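PDB 5GJO: Lysine/ornithine decarboxylase from Selenomonas ruminantium, which decarboxylates L-lysine to cadaverine and L-ornithine to putrescine with similar efficiency, using pyridoxal 5'-phosphate as its cofactor. Local coordinates for residues G321-D325 against G326-L330; T348-G351 against S352-V356. The protein carries 2 engineered substitutions. One frame throughout, in Å; residues are numbered along the deposited sequence.

Contact 1 of 2, residues G321-D325 against G326-L330; sequences GPSCD and GIDVL. With PLP (pyridoxal-5'-phosphate), chain O.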
# COMPACT_ATOMS: atom_id res chain seq x y z
N GLY A 321 7.37 5.38 -11.51
CA GLY A 321 7.60 5.96 -10.21
C GLY A 321 9.05 5.79 -9.77
O GLY A 321 9.88 5.27 -10.49
N PRO A 322 9.35 6.24 -8.55
CA PRO A 322 10.73 6.36 -8.09
C PRO A 322 11.30 5.13 -7.40
O PRO A 322 12.46 5.15 -6.99
CB PRO A 322 10.64 7.51 -7.06
CG PRO A 322 9.25 7.32 -6.46
CD PRO A 322 8.40 6.97 -7.69
N SER A 323 10.50 4.12 -7.19
CA SER A 323 10.98 2.92 -6.49
C SER A 323 11.85 2.04 -7.37
O SER A 323 12.00 2.25 -8.60
CB SER A 323 9.87 2.11 -5.92
OG SER A 323 9.20 1.40 -6.92
N CYS A 324 12.51 1.10 -6.71
CA CYS A 324 13.37 0.11 -7.36
C CYS A 324 12.62 -1.11 -7.86
O CYS A 324 13.27 -2.12 -8.13
CB CYS A 324 14.42 -0.35 -6.33
SG CYS A 324 15.57 1.05 -6.01
N ASP A 325 11.30 -1.06 -7.92
CA ASP A 325 10.46 -2.21 -8.27
C ASP A 325 9.95 -2.05 -9.71
O ASP A 325 9.48 -0.98 -10.13
CB ASP A 325 9.32 -2.28 -7.30
CG ASP A 325 8.51 -3.56 -7.38
OD1 ASP A 325 8.29 -4.13 -8.49
OD2 ASP A 325 8.02 -3.97 -6.31
N GLY A 326 9.97 -3.15 -10.45
CA GLY A 326 9.50 -3.20 -11.81
C GLY A 326 8.01 -2.91 -11.99
O GLY A 326 7.58 -2.51 -13.05
N ILE A 327 7.24 -3.18 -10.97
CA ILE A 327 5.83 -2.92 -11.00
C ILE A 327 5.49 -1.42 -11.00
O ILE A 327 4.39 -1.06 -11.24
CB ILE A 327 5.10 -3.65 -9.87
CG1 ILE A 327 3.67 -3.95 -10.27
CG2 ILE A 327 5.15 -2.87 -8.57
CD1 ILE A 327 2.99 -4.89 -9.32
N ASP A 328 6.46 -0.58 -10.67
CA ASP A 328 6.20 0.84 -10.50
C ASP A 328 6.17 1.58 -11.85
O ASP A 328 6.92 2.50 -12.09
CB ASP A 328 7.26 1.42 -9.55
CG ASP A 328 6.86 2.75 -8.94
OD1 ASP A 328 5.87 3.35 -9.36
OD2 ASP A 328 7.58 3.20 -8.04
N VAL A 329 5.26 1.16 -12.71
CA VAL A 329 5.06 1.81 -13.99
C VAL A 329 3.64 2.33 -14.00
O VAL A 329 2.72 1.59 -13.76
CB VAL A 329 5.26 0.84 -15.18
CG1 VAL A 329 5.06 1.56 -16.49
CG2 VAL A 329 6.64 0.20 -15.14
N LEU A 330 3.49 3.62 -14.30
CA LEU A 330 2.22 4.29 -14.04
C LEU A 330 1.40 4.43 -15.36
O LEU A 330 0.17 4.26 -15.34
CB LEU A 330 2.55 5.67 -13.53
CG LEU A 330 3.50 5.69 -12.33
CD1 LEU A 330 3.83 7.09 -11.90
CD2 LEU A 330 2.89 4.88 -11.21
N1 PLP O . 19.03 -4.25 -4.91
C2 PLP O . 18.26 -3.47 -5.70
C2A PLP O . 18.78 -2.24 -6.39
C3 PLP O . 16.85 -3.80 -5.90
O3 PLP O . 16.08 -3.05 -6.67
C4 PLP O . 16.29 -4.99 -5.24
C4A PLP O . 14.85 -5.32 -5.46
O4A PLP O . 14.08 -4.47 -5.89
C5 PLP O . 17.25 -5.77 -4.43
C6 PLP O . 18.56 -5.36 -4.32
C5A PLP O . 16.84 -7.01 -3.69
O4P PLP O . 16.10 -7.93 -4.46
P PLP O . 15.76 -9.27 -3.76
O1P PLP O . 14.90 -8.86 -2.68
O2P PLP O . 17.04 -9.85 -3.31
O3P PLP O . 15.03 -10.03 -4.77
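Gly321 and Asp328 close the neck of a connection between two antiparallel strands, Gly321 N giving its hydrogen to Asp328 O (3.0 Å), while a type I beta turn from Asp325 to Asp328 forms its far end, with Asp328 N bonded to Asp325 O. Within this frame the carboxylate of Asp328 reaches back across the loop, its CG anti to the backbone N (chi1 -162°). OD2 takes two bonds from one residue: Ser323 OG meets its anti lone pair at 2.7 Å, and Ser323 N approaches on the same anti side, 28° out of the carboxylate plane. OD1 lies 3.2 Å from Gly321 CA, where a side chain on Gly321 would collide with it, and accepts from Ile290 N. At the turn, Ile327 N points almost straight at Asp325 OD1 (2.9 Å) from above the carboxylate plane, and Ile327 CG2 packs alongside that carboxylate, whose OD2 is held by Tyr291. The loop carries Cys324, probably the proton donor of an active site built from both subunits, with CB 3.2 Å from O3 of the PLP held by the second subunit. The two buried carboxylates thus have donors both within the loop and on Ile290 and Tyr291.

Contact 2 of 2, residues T348-G351 against S352-V356; sequences TEMG and SYTSV. With PLP (pyridoxal-5'-phosphate), chain H.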
# COMPACT_ATOMS: atom_id res chain seq x y z
N THR A 348 -4.80 15.34 -11.58
CA THR A 348 -6.08 15.95 -11.07
C THR A 348 -6.97 14.84 -10.50
O THR A 348 -6.67 13.66 -10.74
CB THR A 348 -6.81 16.85 -12.07
OG1 THR A 348 -7.08 16.14 -13.32
CG2 THR A 348 -5.99 18.06 -12.30
N GLU A 349 -8.05 15.20 -9.81
CA GLU A 349 -9.01 14.23 -9.29
C GLU A 349 -8.29 13.10 -8.51
O GLU A 349 -8.60 11.90 -8.71
CB GLU A 349 -9.91 13.66 -10.41
CG GLU A 349 -10.85 14.75 -11.04
CD GLU A 349 -10.16 15.64 -12.03
OE1 GLU A 349 -9.52 15.18 -12.99
OE2 GLU A 349 -10.22 16.87 -11.88
N MET A 350 -7.42 13.53 -7.61
CA MET A 350 -6.59 12.64 -6.82
C MET A 350 -6.95 12.57 -5.34
O MET A 350 -6.16 12.16 -4.55
CB MET A 350 -5.13 12.98 -7.04
CG MET A 350 -4.43 12.02 -7.97
SD MET A 350 -2.98 11.36 -7.23
CE MET A 350 -2.46 9.99 -8.24
N GLY A 351 -8.15 12.98 -5.00
CA GLY A 351 -8.53 13.15 -3.65
C GLY A 351 -8.95 11.91 -2.88
O GLY A 351 -9.03 11.98 -1.62
N SER A 352 -9.28 10.82 -3.56
CA SER A 352 -9.91 9.69 -2.87
C SER A 352 -9.27 8.34 -3.12
O SER A 352 -8.98 7.99 -4.25
CB SER A 352 -11.37 9.56 -3.23
OG SER A 352 -12.03 10.75 -2.88
N TYR A 353 -9.01 7.60 -2.03
CA TYR A 353 -8.38 6.27 -2.16
C TYR A 353 -7.00 6.32 -2.87
O TYR A 353 -6.68 5.50 -3.71
CB TYR A 353 -9.30 5.23 -2.75
CG TYR A 353 -10.63 5.15 -1.98
CD1 TYR A 353 -10.70 4.63 -0.69
CD2 TYR A 353 -11.80 5.61 -2.55
CE1 TYR A 353 -11.90 4.58 -0.05
CE2 TYR A 353 -13.03 5.58 -1.91
CZ TYR A 353 -13.07 5.07 -0.61
OH TYR A 353 -14.27 4.99 0.11
N THR A 354 -6.26 7.36 -2.52
CA THR A 354 -4.93 7.60 -3.09
C THR A 354 -3.96 7.67 -1.91
O THR A 354 -3.25 6.65 -1.63
CB THR A 354 -4.93 8.90 -3.90
OG1 THR A 354 -5.47 9.93 -3.08
CG2 THR A 354 -5.76 8.70 -5.20
N SER A 355 -3.89 8.80 -1.24
CA SER A 355 -2.97 8.98 -0.14
C SER A 355 -3.24 7.98 1.00
O SER A 355 -2.27 7.57 1.75
CB SER A 355 -2.95 10.41 0.42
OG SER A 355 -4.27 10.68 0.82
N VAL A 356 -4.49 7.53 1.14
CA VAL A 356 -4.80 6.58 2.21
C VAL A 356 -4.21 5.24 2.01
O VAL A 356 -4.13 4.50 2.99
CB VAL A 356 -6.33 6.44 2.45
CG1 VAL A 356 -6.85 7.72 2.88
CG2 VAL A 356 -7.09 6.01 1.20
N1 PLP H . -19.45 3.70 3.75
C2 PLP H . -19.05 2.40 3.83
C2A PLP H . -19.61 1.51 4.91
C3 PLP H . -18.07 1.87 2.85
O3 PLP H . -17.66 0.57 2.91
C4 PLP H . -17.56 2.79 1.81
C4A PLP H . -16.58 2.34 0.80
O4A PLP H . -15.86 1.39 1.03
C5 PLP H . -18.08 4.18 1.84
C6 PLP H . -19.00 4.55 2.81
C5A PLP H . -17.60 5.18 0.81
O4P PLP H . -17.77 4.64 -0.50
P PLP H . -17.57 5.57 -1.80
O1P PLP H . -18.65 6.62 -1.66
O2P PLP H . -17.77 4.62 -2.96
O3P PLP H . -16.16 6.09 -1.66
O HOH W 1 -9.96 10.65 -6.41
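The loop that follows strand 344-347 brings Tyr353 into the pyridoxal-5'-phosphate pocket, and a bond from Thr354, the next residue, back to Met350 closes the bend that holds it. Thr354 OG1 donates to Met350 O at 2.8 Å, coming from above the carbonyl plane, 36° out of it. With chi1 at 52°, OG1 sits between the backbone N and the carbonyl carbon of its own residue, and the threonine's CB-OG1 bond is turned back toward the preceding chain. The methyl CG2 also lies over this carbonyl, 3.5 Å from Met350 O, so both branches of the side chain meet the same oxygen. A valine at Thr354 would keep much of the bulk but would probably leave Met350 O without this donor and the bend less firmly fixed. A second tie runs through water 1, which donates to Glu349 O and accepts from Ser352 N, each at 2.9 Å, bridging the chain one residue either side of Met350 and Gly351. In this class-II decarboxylase, whose cofactor is bound by a TIM-barrel domain, the bend lies against that domain: Ser352 OG bonds to Arg259 O, and Gly351 O accepts from Asn54 ND2. Tyr353 has a left-handed backbone, and its side chain leaves on the side turned from residues 348-351. Tyr353 OH donates to O3P of the phosphate at 2.8 Å, and the oxygen lies at the ring edge, in plane, close to CE2 as well. Gly220 N, Gly258 N, Arg259 N and Ser183 OG bond the same cofactor, and Phe361 of the second subunit packs on the tyrosine.

Along the chain from the N terminus, strand 23-26 of the mixed sheet comes first, then the barrel strands, and the chain returns to the mixed sheet with strand 266-276. Contact 1 closes the connection between its antiparallel strands 315-320 and 329-336. Contact 2, a bend in the long loop before strand 369-371, leads from strand 344-347 of that sheet to the cofactor-binding barrel domain. The two are in series, neither nesting nor crossing, with nearest atoms about 8 Å apart. Both serve cofactor sites, but not the same one: residues 321-330 reach the PLP of the second subunit, residues 348-356 that of their own. Each site of the homodimer is therefore completed from both chains.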